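Local coordinates for protein superoxide dismutase [Mn], mitochondrial (Saccharomyces cerevisiae, PDB 4E4E) that destroys superoxide radicals in mitochondria, using a bound manganese ion to convert them into hydrogen peroxide and oxygen, at residues G77-C82 with Q154-G159. The protein carries 1 engineered substitution. Sequence-based numbering, arbitrary orientation.
Sequences GFTNHC and QDTVTG. With MN (manganese (II) ion), chain F.
Asn80 spends its whole amide on three consecutive loop residues, making one hydrogen bond with each of Gln154, Asp155 and Thr156, a worked example of a buried amide satisfied from both ends. Its OD1 accepts from Thr156 OG1 at a very short 2.5 Å, the threonine hydroxyl brought across by a first torsion that sets it anti to its backbone N (chi1 -161°). On the other side ND2 gives two bonds: one to Asp155 O at 3.1 Å, reached from above that carbonyl's plane, and a longer one to Gln154 OE1 at 3.3 Å. The side-chain amides of Asn80 and Gln154 run in opposite directions, their planes 49° apart. Replacing Asn80 by alanine is likely to leave the Thr156 hydroxyl without this acceptor and the Gln154 amide less firmly held, with one donor fewer. Gln154 bends at chi2 (-60°) over Gly77, whose CA lies 3.4 Å from OE1; Trp133 NE1 also donates to that oxygen. So held, Gln154 NE2 donates to the manganese-bound water at 2.9 Å and sits at the edge of the His81 ring. That imidazole is steered in turn by ND1 bonding to Gly77 O, while His81 NE2 binds manganese at 2.3 Å alongside His26, Asp168 and His172. The alpha-hairpin helix thus brings a metal ligand and the C-terminal-domain loop the second-shell glutamine on the metal-bound water, as is characteristic of manganese superoxide dismutases.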
loop_
_atom_site.group_PDB
_atom_site.type_symbol
_atom_site.label_atom_id
_atom_site.label_comp_id
_atom_site.label_asym_id
_atom_site.label_seq_id
_atom_site.Cartn_x
_atom_site.Cartn_y
_atom_site.Cartn_z
ATOM N N GLY B 77 -15.655 3.725 -5.616
ATOM C CA GLY B 77 -16.551 2.877 -6.405
ATOM C C GLY B 77 -17.660 3.658 -7.104
ATOM O O GLY B 77 -17.943 3.463 -8.314
ATOM N N PHE B 78 -18.281 4.556 -6.339
ATOM C CA PHE B 78 -19.301 5.452 -6.875
ATOM C C PHE B 78 -18.754 6.308 -8.036
ATOM O O PHE B 78 -19.309 6.320 -9.157
ATOM C CB PHE B 78 -19.871 6.355 -5.764
ATOM C CG PHE B 78 -20.775 7.437 -6.281
ATOM C CD1 PHE B 78 -22.014 7.115 -6.818
ATOM C CD2 PHE B 78 -20.382 8.766 -6.264
ATOM C CE1 PHE B 78 -22.858 8.112 -7.336
ATOM C CE2 PHE B 78 -21.224 9.766 -6.774
ATOM C CZ PHE B 78 -22.464 9.423 -7.314
ATOM N N THR B 79 -17.660 7.014 -7.776
ATOM C CA THR B 79 -17.135 7.944 -8.778
ATOM C C THR B 79 -16.650 7.221 -10.024
ATOM O O THR B 79 -16.963 7.616 -11.156
ATOM C CB THR B 79 -15.998 8.823 -8.215
ATOM O OG1 THR B 79 -14.854 8.010 -7.917
ATOM C CG2 THR B 79 -16.455 9.515 -6.976
ATOM N N ASN B 80 -15.886 6.155 -9.810
ATOM C CA ASN B 80 -15.302 5.400 -10.910
ATOM C C ASN B 80 -16.379 4.819 -11.824
ATOM O O ASN B 80 -16.234 4.877 -13.062
ATOM C CB ASN B 80 -14.350 4.294 -10.409
ATOM C CG ASN B 80 -13.024 4.831 -9.891
ATOM O OD1 ASN B 80 -12.652 5.975 -10.148
ATOM N ND2 ASN B 80 -12.295 3.991 -9.159
ATOM N N HIS B 81 -17.453 4.277 -11.238
ATOM C CA HIS B 81 -18.539 3.776 -12.082
ATOM C C HIS B 81 -19.330 4.859 -12.814
ATOM O O HIS B 81 -19.682 4.668 -13.983
ATOM C CB HIS B 81 -19.459 2.820 -11.330
ATOM C CG HIS B 81 -18.768 1.564 -10.926
ATOM N ND1 HIS B 81 -17.972 1.476 -9.807
ATOM C CD2 HIS B 81 -18.690 0.361 -11.541
ATOM C CE1 HIS B 81 -17.457 0.263 -9.727
ATOM N NE2 HIS B 81 -17.896 -0.435 -10.760
ATOM N N CYS B 82 -19.612 5.981 -12.151
ATOM C CA CYS B 82 -20.197 7.103 -12.899
ATOM C C CYS B 82 -19.359 7.463 -14.139
ATOM O O CYS B 82 -19.885 7.538 -15.274
ATOM C CB CYS B 82 -20.350 8.333 -12.012
ATOM S SG CYS B 82 -21.602 8.194 -10.724
ATOM N N GLN B 154 -10.786 0.369 -5.464
ATOM C CA GLN B 154 -11.559 1.524 -5.910
ATOM C C GLN B 154 -10.830 2.858 -5.772
ATOM O O GLN B 154 -11.462 3.928 -5.710
ATOM C CB GLN B 154 -12.952 1.561 -5.270
ATOM C CG GLN B 154 -13.850 0.427 -5.722
ATOM C CD GLN B 154 -14.116 0.411 -7.240
ATOM O OE1 GLN B 154 -13.914 1.412 -7.937
ATOM N NE2 GLN B 154 -14.571 -0.734 -7.748
ATOM N N ASP B 155 -9.501 2.805 -5.738
ATOM C CA ASP B 155 -8.719 4.037 -5.747
ATOM C C ASP B 155 -9.023 4.776 -7.043
ATOM O O ASP B 155 -9.422 4.164 -8.050
ATOM C CB ASP B 155 -7.224 3.746 -5.658
ATOM C CG ASP B 155 -6.802 3.222 -4.287
ATOM O OD1 ASP B 155 -7.645 3.193 -3.363
ATOM O OD2 ASP B 155 -5.613 2.847 -4.131
ATOM N N THR B 156 -8.856 6.087 -7.034
ATOM C CA THR B 156 -9.260 6.857 -8.196
ATOM C C THR B 156 -8.231 7.941 -8.410
ATOM O O THR B 156 -7.335 8.129 -7.572
ATOM C CB THR B 156 -10.684 7.450 -7.996
ATOM O OG1 THR B 156 -11.251 7.824 -9.259
ATOM C CG2 THR B 156 -10.644 8.662 -7.078
ATOM N N VAL B 157 -8.330 8.647 -9.532
ATOM C CA VAL B 157 -7.410 9.750 -9.772
ATOM C C VAL B 157 -8.019 11.056 -9.270
ATOM O O VAL B 157 -9.153 11.405 -9.606
ATOM C CB VAL B 157 -6.960 9.829 -11.241
ATOM C CG1 VAL B 157 -6.032 8.650 -11.531
ATOM C CG2 VAL B 157 -8.159 9.785 -12.186
ATOM N N THR B 158 -7.256 11.763 -8.445
ATOM C CA THR B 158 -7.747 12.960 -7.774
ATOM C C THR B 158 -6.775 14.113 -8.028
ATOM O O THR B 158 -5.670 13.901 -8.546
ATOM C CB THR B 158 -7.864 12.727 -6.254
ATOM O OG1 THR B 158 -6.583 12.358 -5.726
ATOM C CG2 THR B 158 -8.867 11.609 -5.943
ATOM N N GLY B 159 -7.180 15.325 -7.651
ATOM C CA GLY B 159 -6.305 16.485 -7.769
ATOM C C GLY B 159 -5.977 16.791 -9.218
ATOM O O GLY B 159 -6.865 16.769 -10.075
HETATM MN MN MN F . -16.882 -2.342 -11.554
HETATM O O HOH W 1 -14.975 -2.020 -10.331
#